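Side-chain contacts in hypothetical protein (Legionella pneumophila subsp. pneumophila, PDB 4KH9), which is of unknown function but belongs to the three-domain DUF4785 family and binds calcium ions: residues 15-18 against 19-22; 202-205 against 206-209; 320-324 against 325-329. All coordinates share one frame; numbering follows the deposited sequence. Where two conformers were deposited one is given.

How the contacts relate
All three contacts are made within one continuous piece of chain, but one is a loop, one a hairpin and one an arch between two sheets. Contact 1 (15-22) is a surface loop whose turns rest on backbone bonds, with little side-chain packing. Contact 2 (202-209), also at the surface, closes a hairpin between two neighbouring strands of one sheet, and a glutamine amide does part of the work. Contact 3 (320-329) is partly buried: its strands belong to different sheets, so leucines and a histidine meet between them in place of strand-to-strand bonding. Contacts 1 and 3 touch, as Trp321 lies against Cys17, Leu20 and Arg22. Contact 2 touches neither: its nearest atoms are about 5 Å from contact 1 and about 17 Å from contact 3.

Contact 1: residues 15-18 against 19-22; sequences ENCS and QLSR
Asn16 and Cys17 each offer a carbonyl to the backbone N three residues on, and these two bonds curl the chain into a pair of overlapping turns. The first is the longer and more bent: Gln19 N reaches Asn16 O at 3.2 Å, with 140° at the hydrogen. Leu20 N meets Cys17 O at 2.9 Å and 161°, a straighter bond. Both donors lie well above the plane of their carbonyl, off the lone pairs.

Cys17 O is also wrapped by the carbon chain of the residue it bonds. Leu20 CB sits 3.3 Å from Cys17 O, and with CG turned anti to its own carbonyl carbon (chi1 -64°) the leucine folds back along the turn. That brings Leu20 CD1 to 4.2 Å from Cys17 SG, a light apolar touch with sulfur already engaged in the disulfide to Cys14. Gln19 adds its CB, 3.4 Å from Asn16 O, before its extended chain runs on.

In the conformer given, Arg22 bends at chi2 and brings the edge of its guanidinium beside Ser18 O, but at 3.8 Å from NH1 this is proximity, not a hydrogen bond; in this conformer the group makes a cation-pi contact with Trp321. Asn16 ND2 is held weakly by Gly355 O, while Ser21 OG accepts from Glu23 N. Ser21 O is hydrogen-bonded to Arg294 NH1, and Glu15 OE2 forms a salt bridge with Arg234 NH1. The loop lies between strands 2-3 and 25-29; Cys17 and Leu20 settle on the start of strand 293-302, at Ser293, and Leu20 also touches Arg294.

Contact 2: residues 202-205 against 206-209; sequences VGPK and GQVI
Gln207 folds its side chain back over the turn it has just left and gives its amide oxygen to Lys205. OE1 takes the backbone N of Lys205 at 2.9 Å, and the nitrogen lies in the plane of the amide, although the bond is bent at the hydrogen (134°). Two torsions bring it there: chi1 of 65° wedges CG between the backbone N and the carbonyl carbon, and chi2 of -87° bends the chain inward. The amide passes close to the backbone of Gly203, with Gln207 CD 3.8 Å from Gly203 CA, an approach eased by the glycine having no side chain. The Pro204 ring crosses it at a slant, its CD 4.2 Å from OE1, and Lys205 CB touches OE1 from another quarter before the lysine chain leads off.

This is a 3:5 beta hairpin: a type I turn from Gly203 to Gly206 followed by a G1 bulge, where Gly206 has a positive phi. Gly206 N bonds to Gly203 O at 2.8 Å, and Gly203 N to Gln207 O at 2.9 Å. The hairpin joins strands 196-202 and 208-217 of the central, E-set-like domain.

Past the bulge, Val202 and Val208 form a non-hydrogen-bonded antiparallel pair with both side chains on the same face of the sheet, CG2 to CG2 at 4.5 Å. Trp238 of the adjoining strand packs on Pro204 and Gln207, and Ser229 OG bonds the glutamine's NE2.

Contact 3: residues 320-324 against 325-329; sequences QWLEP and GKHVL
His327, Leu322 and Leu329 make the heart of this contact, where the chain leaves one strand, rounds Pro324 and Gly325, and comes back facing it. Leu322 lays a methyl over one face of the imidazole: CD2 is 3.8 Å from the centre of the His327 ring and only 14° off its normal, a CH-pi contact. The two side chains slide past each other in opposite directions, so the rest of the leucine runs alongside the ring toward its NE2 end.

That end is spoken for. His327 NE2 donates to Glu323 O at 2.7 Å, nearly straight at 165°, and the oxygen lies close to the ring plane. With CG anti to the carbonyl carbon (chi1 -56°) the ring reaches back across the bend to close it. One bond at the edge and a methyl over the face thus fix both the position and the rotation of the imidazole, and the bond places the proton on NE2.

Leu329 meets Leu322 tip to tip, its CD1 3.9 Å from Leu322 CD2, so the same methyl serves the ring and the second leucine. Gln320 slides past Leu329 in the opposite direction, with OE1 3.8 Å from Leu329 CG. On the other side of the strand, Trp321 NE1 bonds Glu323 OE2 at 3.0 Å.

The short segments run nearly antiparallel, yet their axes stay 9.8 Å apart, because this is a beta-arch and not a hairpin. Strand 312-322 pairs with 293-302 in one sheet of the E-set-like C-terminal domain; strand 325-333 pairs with 281-289 in another. Leu322 and Leu329 fill the space between, with Val289, Tyr295 and Leu297 among their neighbours.

Contact 1: residues 15-18 against 19-22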
ATOM      1  N   GLU A  15      21.551  -4.584  -5.597  1.00 57.54           N
ATOM      2  CA  GLU A  15      22.163  -3.980  -6.788  1.00 57.19           C
ATOM      3  C   GLU A  15      22.660  -2.567  -6.515  1.00 58.46           C
ATOM      4  O   GLU A  15      23.688  -2.177  -7.064  1.00 59.62           O
ATOM      5  CB  GLU A  15      21.177  -3.964  -7.985  1.00 58.62           C
ATOM      6  CG  GLU A  15      19.838  -3.282  -7.724  1.00 69.43           C
ATOM      7  CD  GLU A  15      18.853  -3.218  -8.877  1.00 98.56           C
ATOM      8  OE1 GLU A  15      19.051  -3.928  -9.891  1.00102.36           O
ATOM      9  OE2 GLU A  15      17.852  -2.480  -8.743  1.00 94.62           O
ATOM     10  N   ASN A  16      21.943  -1.803  -5.668  1.00 52.55           N
ATOM     11  CA  ASN A  16      22.266  -0.405  -5.395  1.00 52.35           C
ATOM     12  C   ASN A  16      23.163  -0.189  -4.160  1.00 55.35           C
ATOM     13  O   ASN A  16      23.577   0.954  -3.941  1.00 54.73           O
ATOM     14  CB  ASN A  16      20.974   0.390  -5.212  1.00 51.81           C
ATOM     15  CG  ASN A  16      20.145  -0.023  -4.023  1.00 68.37           C
ATOM     16  OD1 ASN A  16      19.689  -1.169  -3.911  1.00 59.74           O
ATOM     17  ND2 ASN A  16      19.889   0.921  -3.132  1.00 58.81           N
ATOM     18  N   CYS A  17      23.457  -1.246  -3.365  1.00 51.93           N
ATOM     19  CA  CYS A  17      24.246  -1.120  -2.130  1.00 53.00           C
ATOM     20  C   CYS A  17      25.655  -0.581  -2.397  1.00 57.73           C
ATOM     21  O   CYS A  17      26.102   0.255  -1.622  1.00 57.84           O
ATOM     22  CB  CYS A  17      24.299  -2.431  -1.352  1.00 53.73           C
ATOM     23  SG  CYS A  17      22.859  -2.701  -0.271  1.00 57.51           S
ATOM     24  N   SER A  18      26.325  -1.004  -3.497  1.00 54.73           N
ATOM     25  CA  SER A  18      27.672  -0.544  -3.896  1.00 55.10           C
ATOM     26  C   SER A  18      27.757   0.992  -4.054  1.00 57.82           C
ATOM     27  O   SER A  18      28.809   1.583  -3.819  1.00 57.69           O
ATOM     28  CB  SER A  18      28.075  -1.197  -5.216  1.00 59.97           C
ATOM     29  OG  SER A  18      28.295  -2.585  -5.034  1.00 70.39           O
ATOM     30  N   GLN A  19      26.640   1.625  -4.428  1.00 53.11           N
ATOM     31  CA  GLN A  19      26.529   3.068  -4.620  1.00 52.68           C
ATOM     32  C   GLN A  19      26.352   3.833  -3.295  1.00 52.68           C
ATOM     33  O   GLN A  19      26.388   5.066  -3.302  1.00 52.29           O
ATOM     34  CB  GLN A  19      25.340   3.383  -5.547  1.00 54.16           C
ATOM     35  CG  GLN A  19      25.532   2.864  -6.980  1.00 76.42           C
ATOM     36  CD  GLN A  19      24.352   3.153  -7.878  1.00 95.17           C
ATOM     37  OE1 GLN A  19      23.797   2.248  -8.515  1.00 89.51           O
ATOM     38  NE2 GLN A  19      23.938   4.416  -7.954  1.00 88.10           N
ATOM     39  N   LEU A  20      26.131   3.126  -2.170  1.00 46.00           N
ATOM     40  CA  LEU A  20      25.881   3.807  -0.896  1.00 44.17           C
ATOM     41  C   LEU A  20      27.166   4.338  -0.269  1.00 44.49           C
ATOM     42  O   LEU A  20      28.253   3.795  -0.462  1.00 42.94           O
ATOM     43  CB  LEU A  20      25.151   2.891   0.108  1.00 43.14           C
ATOM     44  CG  LEU A  20      23.734   2.441  -0.270  1.00 46.10           C
ATOM     45  CD1 LEU A  20      23.255   1.356   0.665  1.00 44.77           C
ATOM     46  CD2 LEU A  20      22.758   3.615  -0.290  1.00 49.01           C
ATOM     47  N   SER A  21      27.014   5.401   0.505  1.00 41.01           N
ATOM     48  CA  SER A  21      28.117   6.025   1.219  1.00 40.11           C
ATOM     49  C   SER A  21      28.760   5.059   2.212  1.00 44.04           C
ATOM     50  O   SER A  21      28.068   4.231   2.837  1.00 43.94           O
ATOM     51  CB  SER A  21      27.638   7.271   1.944  1.00 40.15           C
ATOM     52  OG  SER A  21      28.661   7.681   2.828  1.00 42.23           O
ATOM     53  N   ARG A  22      30.087   5.176   2.358  0.50 39.26           N
ATOM     54  CA  ARG A  22      30.923   4.392   3.256  0.50 38.15           C
ATOM     55  C   ARG A  22      31.376   5.263   4.435  0.50 41.45           C
ATOM     56  O   ARG A  22      32.196   4.838   5.250  0.50 41.57           O
ATOM     57  CB  ARG A  22      32.132   3.836   2.480  0.50 39.18           C
ATOM     58  CG  ARG A  22      32.180   2.322   2.356  0.50 49.86           C
ATOM     59  CD  ARG A  22      31.770   1.816   0.990  0.50 57.56           C
ATOM     60  NE  ARG A  22      32.246   0.447   0.777  0.50 67.09           N
ATOM     61  CZ  ARG A  22      31.913  -0.318  -0.258  0.50 83.02           C
ATOM     62  NH1 ARG A  22      31.075   0.133  -1.186  0.50 73.13           N
ATOM     63  NH2 ARG A  22      32.401  -1.547  -0.366  0.50 67.27           N
TER

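Contact 2: residues 202-205 against 206-209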
ATOM      1  N   VAL A 202       0.614  -7.722  -4.290  1.00 27.56           N
ATOM      2  CA  VAL A 202       1.441  -7.322  -5.439  1.00 28.54           C
ATOM      3  C   VAL A 202       2.627  -6.505  -4.922  1.00 31.53           C
ATOM      4  O   VAL A 202       2.466  -5.497  -4.237  1.00 30.96           O
ATOM      5  CB  VAL A 202       0.615  -6.549  -6.525  1.00 32.55           C
ATOM      6  CG1 VAL A 202       1.479  -6.265  -7.756  1.00 33.42           C
ATOM      7  CG2 VAL A 202      -0.626  -7.343  -6.951  1.00 32.03           C
ATOM      8  N   GLY A 203       3.811  -6.964  -5.267  1.00 29.94           N
ATOM      9  CA  GLY A 203       5.068  -6.346  -4.879  1.00 29.55           C
ATOM     10  C   GLY A 203       5.575  -5.310  -5.860  1.00 33.50           C
ATOM     11  O   GLY A 203       5.095  -5.249  -6.990  1.00 32.96           O
ATOM     12  N   PRO A 204       6.577  -4.505  -5.442  1.00 32.36           N
ATOM     13  CA  PRO A 204       7.108  -3.431  -6.315  1.00 33.31           C
ATOM     14  C   PRO A 204       7.638  -3.894  -7.667  1.00 39.02           C
ATOM     15  O   PRO A 204       7.605  -3.099  -8.595  1.00 38.85           O
ATOM     16  CB  PRO A 204       8.266  -2.857  -5.503  1.00 35.36           C
ATOM     17  CG  PRO A 204       7.939  -3.175  -4.104  1.00 38.34           C
ATOM     18  CD  PRO A 204       7.201  -4.465  -4.102  1.00 33.53           C
ATOM     19  N   LYS A 205       8.117  -5.141  -7.786  1.00 37.58           N
ATOM     20  CA  LYS A 205       8.614  -5.665  -9.066  1.00 39.30           C
ATOM     21  C   LYS A 205       7.517  -6.416  -9.825  1.00 44.18           C
ATOM     22  O   LYS A 205       7.788  -7.024 -10.861  1.00 46.25           O
ATOM     23  CB  LYS A 205       9.828  -6.592  -8.854  1.00 43.45           C
ATOM     24  CG  LYS A 205      11.098  -5.917  -8.294  1.00 65.13           C
ATOM     25  CD  LYS A 205      11.831  -5.007  -9.302  1.00 79.64           C
ATOM     26  CE  LYS A 205      13.096  -4.398  -8.735  1.00 90.13           C
ATOM     27  NZ  LYS A 205      14.171  -5.408  -8.516  1.00 95.91           N
ATOM     28  N   GLY A 206       6.288  -6.353  -9.325  1.00 39.42           N
ATOM     29  CA  GLY A 206       5.155  -7.073  -9.906  1.00 37.95           C
ATOM     30  C   GLY A 206       5.049  -8.525  -9.454  1.00 38.22           C
ATOM     31  O   GLY A 206       4.214  -9.253  -9.978  1.00 38.03           O
ATOM     32  N   GLN A 207       5.850  -8.968  -8.456  1.00 33.20           N
ATOM     33  CA  GLN A 207       5.735 -10.351  -7.950  1.00 32.31           C
ATOM     34  C   GLN A 207       4.381 -10.506  -7.205  1.00 35.84           C
ATOM     35  O   GLN A 207       3.918  -9.570  -6.538  1.00 37.21           O
ATOM     36  CB  GLN A 207       6.938 -10.750  -7.060  1.00 33.41           C
ATOM     37  CG  GLN A 207       7.102  -9.981  -5.736  1.00 39.55           C
ATOM     38  CD  GLN A 207       7.890  -8.682  -5.818  1.00 45.01           C
ATOM     39  OE1 GLN A 207       7.628  -7.772  -6.602  1.00 33.00           O
ATOM     40  NE2 GLN A 207       8.822  -8.519  -4.921  1.00 46.32           N
ATOM     41  N   VAL A 208       3.721 -11.638  -7.385  1.00 30.82           N
ATOM     42  CA  VAL A 208       2.389 -11.855  -6.835  1.00 29.02           C
ATOM     43  C   VAL A 208       2.388 -12.977  -5.799  1.00 31.08           C
ATOM     44  O   VAL A 208       2.952 -14.047  -6.020  1.00 30.82           O
ATOM     45  CB  VAL A 208       1.368 -12.157  -7.982  1.00 32.40           C
ATOM     46  CG1 VAL A 208       0.014 -12.630  -7.440  1.00 32.22           C
ATOM     47  CG2 VAL A 208       1.180 -10.937  -8.886  1.00 32.17           C
ATOM     48  N   ILE A 209       1.710 -12.729  -4.675  1.00 26.88           N
ATOM     49  CA  ILE A 209       1.477 -13.745  -3.655  1.00 27.41           C
ATOM     50  C   ILE A 209      -0.054 -13.799  -3.516  1.00 31.02           C
ATOM     51  O   ILE A 209      -0.659 -12.819  -3.131  1.00 31.00           O
ATOM     52  CB  ILE A 209       2.244 -13.501  -2.315  1.00 30.41           C
ATOM     53  CG1 ILE A 209       3.779 -13.548  -2.515  1.00 31.61           C
ATOM     54  CG2 ILE A 209       1.803 -14.524  -1.245  1.00 31.16           C
ATOM     55  CD1 ILE A 209       4.609 -12.985  -1.354  1.00 35.57           C
TER

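Contact 3: residues 320-324 against 325-329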
ATOM      1  N   GLN A 320      26.797   3.915   9.196  1.00 36.66           N
ATOM      2  CA  GLN A 320      28.068   3.419   8.675  1.00 36.58           C
ATOM      3  C   GLN A 320      27.849   2.263   7.708  1.00 39.91           C
ATOM      4  O   GLN A 320      26.746   1.723   7.624  1.00 38.61           O
ATOM      5  CB  GLN A 320      29.039   3.005   9.801  1.00 38.57           C
ATOM      6  CG  GLN A 320      28.528   2.029  10.843  1.00 50.16           C
ATOM      7  CD  GLN A 320      29.512   1.978  11.985  1.00 67.75           C
ATOM      8  OE1 GLN A 320      29.364   2.680  12.999  1.00 64.98           O
ATOM      9  NE2 GLN A 320      30.561   1.184  11.834  1.00 55.05           N
ATOM     10  N   TRP A 321      28.905   1.926   6.943  1.00 36.25           N
ATOM     11  CA  TRP A 321      28.913   0.793   6.026  1.00 35.73           C
ATOM     12  C   TRP A 321      29.259  -0.447   6.821  1.00 40.82           C
ATOM     13  O   TRP A 321      30.260  -0.417   7.553  1.00 40.47           O
ATOM     14  CB  TRP A 321      29.910   1.002   4.885  1.00 33.93           C
ATOM     15  CG  TRP A 321      30.005  -0.190   3.981  1.00 33.82           C
ATOM     16  CD1 TRP A 321      30.891  -1.232   4.065  1.00 36.81           C
ATOM     17  CD2 TRP A 321      29.150  -0.474   2.861  1.00 32.82           C
ATOM     18  NE1 TRP A 321      30.630  -2.154   3.075  1.00 35.76           N
ATOM     19  CE2 TRP A 321      29.568  -1.712   2.320  1.00 36.53           C
ATOM     20  CE3 TRP A 321      28.114   0.236   2.223  1.00 33.43           C
ATOM     21  CZ2 TRP A 321      28.943  -2.290   1.216  1.00 35.95           C
ATOM     22  CZ3 TRP A 321      27.499  -0.331   1.125  1.00 35.31           C
ATOM     23  CH2 TRP A 321      27.924  -1.575   0.616  1.00 36.35           C
ATOM     24  N   LEU A 322      28.448  -1.533   6.697  1.00 34.87           N
ATOM     25  CA  LEU A 322      28.733  -2.753   7.454  1.00 34.01           C
ATOM     26  C   LEU A 322      28.774  -3.971   6.531  1.00 39.78           C
ATOM     27  O   LEU A 322      27.835  -4.220   5.781  1.00 38.23           O
ATOM     28  CB  LEU A 322      27.695  -2.987   8.588  1.00 32.57           C
ATOM     29  CG  LEU A 322      27.540  -1.902   9.671  1.00 35.30           C
ATOM     30  CD1 LEU A 322      26.278  -2.112  10.482  1.00 33.68           C
ATOM     31  CD2 LEU A 322      28.762  -1.816  10.584  1.00 38.60           C
ATOM     32  N   GLU A 323      29.863  -4.737   6.604  1.00 39.46           N
ATOM     33  CA  GLU A 323      30.010  -5.982   5.845  1.00 38.97           C
ATOM     34  C   GLU A 323      29.304  -7.104   6.608  1.00 44.25           C
ATOM     35  O   GLU A 323      29.086  -6.932   7.822  1.00 42.33           O
ATOM     36  CB  GLU A 323      31.512  -6.313   5.642  1.00 40.62           C
ATOM     37  CG  GLU A 323      32.247  -5.425   4.653  1.00 47.07           C
ATOM     38  CD  GLU A 323      31.902  -5.636   3.192  1.00 56.21           C
ATOM     39  OE1 GLU A 323      31.541  -6.775   2.815  1.00 57.95           O
ATOM     40  OE2 GLU A 323      32.050  -4.670   2.412  1.00 53.35           O
ATOM     41  N   PRO A 324      28.986  -8.281   5.987  1.00 42.09           N
ATOM     42  CA  PRO A 324      28.382  -9.379   6.772  1.00 40.83           C
ATOM     43  C   PRO A 324      29.249  -9.759   7.987  1.00 43.69           C
ATOM     44  O   PRO A 324      30.474  -9.737   7.901  1.00 43.58           O
ATOM     45  CB  PRO A 324      28.303 -10.522   5.769  1.00 42.43           C
ATOM     46  CG  PRO A 324      28.282  -9.856   4.436  1.00 46.96           C
ATOM     47  CD  PRO A 324      29.177  -8.680   4.574  1.00 43.18           C
ATOM     48  N   GLY A 325      28.608 -10.030   9.116  1.00 39.70           N
ATOM     49  CA  GLY A 325      29.284 -10.404  10.358  1.00 39.31           C
ATOM     50  C   GLY A 325      28.756  -9.687  11.584  1.00 43.90           C
ATOM     51  O   GLY A 325      27.686  -9.064  11.541  1.00 43.55           O
ATOM     52  N   LYS A 326      29.492  -9.785  12.700  1.00 41.35           N
ATOM     53  CA  LYS A 326      29.133  -9.147  13.964  1.00 41.65           C
ATOM     54  C   LYS A 326      29.892  -7.835  14.114  1.00 44.18           C
ATOM     55  O   LYS A 326      31.070  -7.751  13.745  1.00 42.92           O
ATOM     56  CB  LYS A 326      29.392 -10.068  15.170  1.00 46.20           C
ATOM     57  CG  LYS A 326      28.352 -11.172  15.334  1.00 71.22           C
ATOM     58  CD  LYS A 326      28.600 -12.052  16.588  1.00 87.85           C
ATOM     59  CE  LYS A 326      29.680 -13.109  16.425  1.00 99.26           C
ATOM     60  NZ  LYS A 326      29.954 -13.830  17.697  1.00108.12           N
ATOM     61  N   HIS A 327      29.187  -6.780  14.581  1.00 39.55           N
ATOM     62  CA  HIS A 327      29.758  -5.445  14.764  1.00 39.48           C
ATOM     63  C   HIS A 327      29.263  -4.785  16.053  1.00 46.45           C
ATOM     64  O   HIS A 327      28.234  -5.188  16.595  1.00 45.34           O
ATOM     65  CB  HIS A 327      29.397  -4.521  13.589  1.00 39.25           C
ATOM     66  CG  HIS A 327      29.786  -5.017  12.234  1.00 42.45           C
ATOM     67  ND1 HIS A 327      31.000  -4.692  11.677  1.00 44.54           N
ATOM     68  CD2 HIS A 327      29.073  -5.744  11.342  1.00 43.01           C
ATOM     69  CE1 HIS A 327      31.005  -5.260  10.481  1.00 43.35           C
ATOM     70  NE2 HIS A 327      29.871  -5.915  10.245  1.00 42.72           N
ATOM     71  N   VAL A 328      30.004  -3.783  16.534  1.00 44.55           N
ATOM     72  CA  VAL A 328      29.621  -3.007  17.707  0.50 45.05           C
ATOM     73  C   VAL A 328      29.447  -1.555  17.228  1.00 49.87           C
ATOM     74  O   VAL A 328      30.389  -0.959  16.684  1.00 51.63           O
ATOM     75  CB  VAL A 328      30.600  -3.146  18.911  0.50 49.31           C
ATOM     76  CG1 VAL A 328      30.119  -2.327  20.103  0.50 48.95           C
ATOM     77  CG2 VAL A 328      30.782  -4.611  19.319  0.50 49.47           C
ATOM     78  N   LEU A 329      28.227  -1.030  17.350  1.00 43.86           N
ATOM     79  CA  LEU A 329      27.913   0.340  16.949  1.00 42.92           C
ATOM     80  C   LEU A 329      27.795   1.200  18.184  1.00 43.77           C
ATOM     81  O   LEU A 329      27.267   0.755  19.195  1.00 42.44           O
ATOM     82  CB  LEU A 329      26.635   0.415  16.106  1.00 42.39           C
ATOM     83  CG  LEU A 329      26.812   0.375  14.595  1.00 47.19           C
ATOM     84  CD1 LEU A 329      27.492  -0.928  14.121  1.00 47.39           C
ATOM     85  CD2 LEU A 329      25.476   0.494  13.927  1.00 50.78           C
TER